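Local coordinates for protein alkyl hydroperoxide reductase, C subunit (Enterococcus faecalis, PDB 5Y63) that probably reduces hydrogen peroxide and organic hydroperoxides to water and alcohols as a thiol-dependent 2-Cys peroxiredoxin that assembles into a ring-like decamer of five dimers, at residues Leu19-Cys24 with Val35-Ile40. Numbering follows the deposited sequence.
Sequences LFDFEC and VSTEDI
Thr37 OG1 is gripped twice by the backbone before strand 23-28: it accepts a hydrogen bond from Phe22 N (2.8 Å) and donates its proton to Phe20 O, in the carbonyl plane on a lone pair (3.0 Å). A threonine suits this place because its hydroxyl can serve as donor and acceptor at once; with chi1 -45° OG1 lies beside its own backbone N. Thr37 N donates to Phe22 O (3.2 Å). Residues 20-22 are thus tied to Thr37 just where strand 31-36 gives way to the short, weakly bonded helical turn 37-40. The contact then continues as antiparallel pairing: Cys24 and Val35 exchange two backbone bonds, Cys24 N to Val35 O (2.9 Å) and Val35 N to Cys24 O. Beside it Glu23 CG, anti to the backbone N (chi1 -167°), packs on Ser36 CB (3.9 Å), the small serine taking the aliphatic part of an exposed residue whose carboxylate extends beyond. Thr37 N lies over one face of the Phe22 ring, offset toward the rim. Branched Ile40 suits its place because two methyl ends meet two partners, CD1 on Phe22 CZ (3.4 Å) at the ring edge and CG2 on Leu19 CD1 (3.9 Å). The contact closes the hairpin end away from its turn, where strand 23-28 starts and strand 31-36 ends, with Leu19 and Phe22 packing on helix 114-119 and Leu19 and Ile40 reaching strand 44-49 of the thioredoxin-like sheet.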
loop_
_atom_site.group_PDB
_atom_site.type_symbol
_atom_site.label_atom_id
_atom_site.label_comp_id
_atom_site.label_asym_id
_atom_site.label_seq_id
_atom_site.Cartn_x
_atom_site.Cartn_y
_atom_site.Cartn_z
ATOM N N LEU A 19 22.209 25.915 0.907
ATOM C CA LEU A 19 21.204 26.500 1.794
ATOM C C LEU A 19 19.845 26.526 1.104
ATOM O O LEU A 19 19.734 26.937 -0.052
ATOM C CB LEU A 19 21.577 27.930 2.192
ATOM C CG LEU A 19 22.783 28.148 3.103
ATOM C CD1 LEU A 19 22.983 29.640 3.333
ATOM C CD2 LEU A 19 22.620 27.426 4.432
ATOM N N PHE A 20 18.820 26.075 1.817
ATOM C CA PHE A 20 17.435 26.203 1.360
ATOM C C PHE A 20 16.978 27.667 1.298
ATOM O O PHE A 20 17.583 28.549 1.915
ATOM C CB PHE A 20 16.491 25.367 2.245
ATOM C CG PHE A 20 16.155 25.995 3.584
ATOM C CD1 PHE A 20 17.142 26.250 4.534
ATOM C CD2 PHE A 20 14.837 26.290 3.908
ATOM C CE1 PHE A 20 16.821 26.808 5.761
ATOM C CE2 PHE A 20 14.513 26.845 5.136
ATOM C CZ PHE A 20 15.506 27.105 6.063
ATOM N N ASP A 21 15.919 27.915 0.531
ATOM C CA ASP A 21 15.326 29.246 0.443
ATOM C C ASP A 21 14.585 29.545 1.740
ATOM O O ASP A 21 13.720 28.777 2.160
ATOM C CB ASP A 21 14.369 29.344 -0.750
ATOM C CG ASP A 21 13.764 30.734 -0.910
ATOM O OD1 ASP A 21 14.327 31.713 -0.372
ATOM O OD2 ASP A 21 12.719 30.848 -1.585
ATOM N N PHE A 22 14.937 30.656 2.376
ATOM C CA PHE A 22 14.324 31.042 3.640
ATOM C C PHE A 22 14.357 32.551 3.814
ATOM O O PHE A 22 15.132 33.248 3.160
ATOM C CB PHE A 22 15.046 30.370 4.817
ATOM C CG PHE A 22 16.275 31.104 5.280
ATOM C CD1 PHE A 22 16.184 32.092 6.254
ATOM C CD2 PHE A 22 17.523 30.812 4.741
ATOM C CE1 PHE A 22 17.311 32.776 6.679
ATOM C CE2 PHE A 22 18.653 31.495 5.163
ATOM C CZ PHE A 22 18.546 32.476 6.134
ATOM N N GLU A 23 13.506 33.035 4.710
ATOM C CA GLU A 23 13.508 34.431 5.121
ATOM C C GLU A 23 13.115 34.490 6.591
ATOM O O GLU A 23 12.243 33.740 7.031
ATOM C CB GLU A 23 12.539 35.247 4.260
ATOM C CG GLU A 23 12.708 36.754 4.402
ATOM C CD GLU A 23 11.999 37.548 3.312
ATOM O OE1 GLU A 23 11.110 36.993 2.623
ATOM O OE2 GLU A 23 12.330 38.744 3.143
ATOM N N CYS A 24 13.769 35.363 7.350
ATOM C CA CYS A 24 13.488 35.489 8.779
ATOM C C CYS A 24 13.850 36.864 9.324
ATOM O O CYS A 24 14.568 37.634 8.685
ATOM C CB CYS A 24 14.251 34.421 9.561
ATOM S SG CYS A 24 16.012 34.765 9.773
ATOM N N VAL A 35 16.443 39.185 6.963
ATOM C CA VAL A 35 17.518 38.474 6.274
ATOM C C VAL A 35 16.947 37.273 5.524
ATOM O O VAL A 35 16.093 36.557 6.050
ATOM C CB VAL A 35 18.592 37.983 7.269
ATOM C CG1 VAL A 35 19.712 37.248 6.542
ATOM C CG2 VAL A 35 19.152 39.150 8.071
ATOM N N SER A 36 17.429 37.059 4.303
ATOM C CA SER A 36 17.007 35.928 3.479
ATOM C C SER A 36 18.222 35.222 2.881
ATOM O O SER A 36 19.360 35.642 3.092
ATOM C CB SER A 36 16.069 36.404 2.366
ATOM O OG SER A 36 16.771 37.153 1.387
ATOM N N THR A 37 17.971 34.152 2.131
ATOM C CA THR A 37 19.035 33.375 1.486
ATOM C C THR A 37 19.875 34.210 0.512
ATOM O O THR A 37 21.071 33.964 0.355
ATOM C CB THR A 37 18.451 32.164 0.733
ATOM O OG1 THR A 37 17.482 31.511 1.559
ATOM C CG2 THR A 37 19.548 31.171 0.360
ATOM N N GLU A 38 19.246 35.194 -0.128
ATOM C CA GLU A 38 19.932 36.064 -1.085
ATOM C C GLU A 38 20.970 36.949 -0.395
ATOM O O GLU A 38 22.021 37.242 -0.964
ATOM C CB GLU A 38 18.933 36.946 -1.841
ATOM C CG GLU A 38 17.887 36.181 -2.647
ATOM C CD GLU A 38 16.581 35.967 -1.895
ATOM O OE1 GLU A 38 16.022 36.955 -1.367
ATOM O OE2 GLU A 38 16.104 34.811 -1.841
ATOM N N ASP A 39 20.674 37.361 0.835
ATOM C CA ASP A 39 21.568 38.230 1.605
ATOM C C ASP A 39 22.857 37.522 2.032
ATOM O O ASP A 39 23.880 38.169 2.265
ATOM C CB ASP A 39 20.849 38.779 2.842
ATOM C CG ASP A 39 19.640 39.635 2.491
ATOM O OD1 ASP A 39 18.948 39.327 1.496
ATOM O OD2 ASP A 39 19.377 40.614 3.218
ATOM N N ILE A 40 22.802 36.194 2.125
ATOM C CA ILE A 40 23.937 35.388 2.563
ATOM C C ILE A 40 24.907 35.098 1.418
ATOM O O ILE A 40 26.122 35.123 1.618
ATOM C CB ILE A 40 23.450 34.067 3.189
ATOM C CG1 ILE A 40 22.551 34.357 4.396
ATOM C CG2 ILE A 40 24.627 33.200 3.615
ATOM C CD1 ILE A 40 21.579 33.246 4.705
#